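Local coordinates for L-isoleucine-4-hydroxylase (Bacillus thuringiensis, PDB 6LNH), which hydroxylates L-isoleucine to (4S)-4-hydroxy-L-isoleucine, using ferrous iron, 2-oxoglutarate and molecular oxygen, at residues C[191-196]-C[213-218]. Numbering follows the deposited sequence.
Sequences GDNLIA and ETLVFG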
ATOM      1  N   GLY C 191       2.018  13.309  -0.365  1.00 36.87           N
ATOM      2  CA  GLY C 191       2.499  13.839   0.897  1.00 34.50           C
ATOM      3  C   GLY C 191       3.889  13.378   1.268  1.00 38.73           C
ATOM      4  O   GLY C 191       4.214  13.303   2.458  1.00 37.19           O
ATOM      5  N   ASP C 192       4.717  13.063   0.276  1.00 28.40           N
ATOM      6  CA  ASP C 192       6.100  12.683   0.517  1.00 31.96           C
ATOM      7  C   ASP C 192       6.978  13.922   0.657  1.00 39.02           C
ATOM      8  O   ASP C 192       6.716  14.966   0.054  1.00 35.88           O
ATOM      9  CB  ASP C 192       6.626  11.811  -0.624  1.00 35.34           C
ATOM     10  CG  ASP C 192       5.616  10.778  -1.089  1.00 42.53           C
ATOM     11  OD1 ASP C 192       5.066  10.049  -0.234  1.00 41.91           O
ATOM     12  OD2 ASP C 192       5.375  10.694  -2.310  1.00 44.51           O
ATOM     13  N   ASN C 193       8.023  13.798   1.467  1.00 39.25           N
ATOM     14  CA  ASN C 193       8.942  14.894   1.732  1.00 37.19           C
ATOM     15  C   ASN C 193      10.191  14.745   0.874  1.00 37.27           C
ATOM     16  O   ASN C 193      10.750  13.649   0.767  1.00 35.87           O
ATOM     17  CB  ASN C 193       9.312  14.939   3.214  1.00 38.28           C
ATOM     18  CG  ASN C 193       8.112  15.193   4.104  1.00 37.22           C
ATOM     19  OD1 ASN C 193       7.561  14.268   4.701  1.00 39.13           O
ATOM     20  ND2 ASN C 193       7.694  16.452   4.191  1.00 40.70           N
ATOM     21  N   LEU C 194      10.616  15.845   0.261  1.00 37.25           N
ATOM     22  CA  LEU C 194      11.793  15.878  -0.595  1.00 36.81           C
ATOM     23  C   LEU C 194      12.849  16.787   0.016  1.00 39.30           C
ATOM     24  O   LEU C 194      12.523  17.826   0.596  1.00 38.29           O
ATOM     25  CB  LEU C 194      11.440  16.367  -2.000  1.00 35.64           C
ATOM     26  CG  LEU C 194      10.272  15.641  -2.661  1.00 38.85           C
ATOM     27  CD1 LEU C 194       9.983  16.237  -4.020  1.00 38.91           C
ATOM     28  CD2 LEU C 194      10.562  14.154  -2.778  1.00 33.91           C
ATOM     29  N   ILE C 195      14.113  16.391  -0.111  1.00 42.50           N
ATOM     30  CA  ILE C 195      15.247  17.209   0.302  1.00 42.27           C
ATOM     31  C   ILE C 195      16.101  17.496  -0.922  1.00 40.72           C
ATOM     32  O   ILE C 195      16.447  16.578  -1.677  1.00 44.14           O
ATOM     33  CB  ILE C 195      16.087  16.529   1.398  1.00 42.05           C
ATOM     34  CG1 ILE C 195      15.199  16.085   2.561  1.00 37.80           C
ATOM     35  CG2 ILE C 195      17.174  17.478   1.891  1.00 45.40           C
ATOM     36  CD1 ILE C 195      14.505  17.227   3.269  1.00 43.76           C
ATOM     37  N   ALA C 196      16.436  18.767  -1.117  1.00 43.32           N
ATOM     38  CA  ALA C 196      17.256  19.191  -2.240  1.00 45.45           C
ATOM     39  C   ALA C 196      18.299  20.180  -1.749  1.00 45.98           C
ATOM     40  O   ALA C 196      17.950  21.203  -1.154  1.00 44.81           O
ATOM     41  CB  ALA C 196      16.390  19.834  -3.329  1.00 45.52           C
ATOM     42  N   GLU C 213       6.211   9.681  13.231  1.00 41.90           N
ATOM     43  CA  GLU C 213       7.449   9.681  12.411  1.00 45.08           C
ATOM     44  C   GLU C 213       7.839  11.156  12.292  1.00 41.95           C
ATOM     45  O   GLU C 213       6.941  11.993  12.094  1.00 39.27           O
ATOM     46  CB  GLU C 213       7.258   8.946  11.085  1.00 49.45           C
ATOM     47  CG  GLU C 213       7.571   7.465  11.190  1.00 52.96           C
ATOM     48  CD  GLU C 213       7.706   6.728   9.870  1.00 59.33           C
ATOM     49  OE1 GLU C 213       6.723   6.696   9.110  1.00 55.31           O
ATOM     50  OE2 GLU C 213       8.793   6.181   9.610  1.00 66.64           O
ATOM     51  N   THR C 214       9.128  11.455  12.367  1.00 39.78           N
ATOM     52  CA  THR C 214       9.512  12.856  12.479  1.00 37.10           C
ATOM     53  C   THR C 214      10.617  13.206  11.492  1.00 42.18           C
ATOM     54  O   THR C 214      11.519  12.401  11.237  1.00 39.02           O
ATOM     55  CB  THR C 214       9.958  13.166  13.922  1.00 35.53           C
ATOM     56  OG1 THR C 214       8.832  13.049  14.801  1.00 40.47           O
ATOM     57  CG2 THR C 214      10.535  14.568  14.040  1.00 39.52           C
ATOM     58  N   LEU C 215      10.534  14.418  10.944  1.00 32.92           N
ATOM     59  CA  LEU C 215      11.538  14.978  10.051  1.00 39.74           C
ATOM     60  C   LEU C 215      11.839  16.399  10.502  1.00 39.65           C
ATOM     61  O   LEU C 215      10.917  17.202  10.686  1.00 36.38           O
ATOM     62  CB  LEU C 215      11.051  14.980   8.600  1.00 38.73           C
ATOM     63  CG  LEU C 215      12.079  15.150   7.482  1.00 39.86           C
ATOM     64  CD1 LEU C 215      11.334  15.233   6.167  1.00 44.42           C
ATOM     65  CD2 LEU C 215      12.950  16.382   7.689  1.00 47.69           C
ATOM     66  N   VAL C 216      13.119  16.704  10.699  1.00 35.94           N
ATOM     67  CA  VAL C 216      13.561  18.025  11.132  1.00 39.75           C
ATOM     68  C   VAL C 216      14.282  18.712   9.972  1.00 40.77           C
ATOM     69  O   VAL C 216      15.105  18.092   9.287  1.00 41.26           O
ATOM     70  CB  VAL C 216      14.432  17.927  12.400  1.00 37.22           C
ATOM     71  CG1 VAL C 216      13.801  16.944  13.377  1.00 37.42           C
ATOM     72  CG2 VAL C 216      15.842  17.506  12.089  1.00 44.02           C
ATOM     73  N   PHE C 217      13.928  19.971   9.718  1.00 33.13           N
ATOM     74  CA  PHE C 217      14.498  20.756   8.629  1.00 39.06           C
ATOM     75  C   PHE C 217      15.326  21.919   9.160  1.00 40.89           C
ATOM     76  O   PHE C 217      14.919  22.604  10.102  1.00 34.62           O
ATOM     77  CB  PHE C 217      13.422  21.341   7.710  1.00 36.08           C
ATOM     78  CG  PHE C 217      12.466  20.336   7.148  1.00 36.76           C
ATOM     79  CD1 PHE C 217      12.902  19.331   6.301  1.00 42.63           C
ATOM     80  CD2 PHE C 217      11.113  20.430   7.426  1.00 37.60           C
ATOM     81  CE1 PHE C 217      12.008  18.422   5.766  1.00 45.36           C
ATOM     82  CE2 PHE C 217      10.216  19.526   6.899  1.00 39.85           C
ATOM     83  CZ  PHE C 217      10.663  18.520   6.068  1.00 44.63           C
ATOM     84  N   GLY C 218      16.480  22.147   8.532  1.00 41.53           N
ATOM     85  CA  GLY C 218      17.193  23.397   8.649  1.00 38.77           C
ATOM     86  C   GLY C 218      17.094  24.178   7.346  1.00 37.91           C
ATOM     87  O   GLY C 218      16.501  23.737   6.365  1.00 36.64           O
TER
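The amide nitrogen ND2 of N193 comes to the edge of the F217 ring, 4.1 Å from CZ of F217 and near the ring plane, with the amide turned 52° from it. The aliphatic part of N193 comes closer to its other neighbour: its CB meets CD1 of L215 at 3.6 Å, the two side chains lying alongside and pointing opposite ways. Extended at both torsions, with chi1 -163° and chi2 -175°, L215 holds CD1 out to N193. Farther along, CD1 of I195 reaches CE1 of F217 at 3.7 Å, also from the ring edge.

The pairing illustrates how the two sheets of a cupin-type double-stranded beta-helix close face to face. Strands 193-196 and 214-218 belong to different sheets, run 32° from parallel and approach to 10.3 Å between axes, a spacing bridged by side chains. L179 packs on both N193 and F217. F217 in turn stacks on H223, an iron ligand, and lies near D172, another ligand. Mostly apolar contact at the ring edge thus ties the packing between sheets to the second shell of the iron site, consistent with F217 steadying the H223 imidazole.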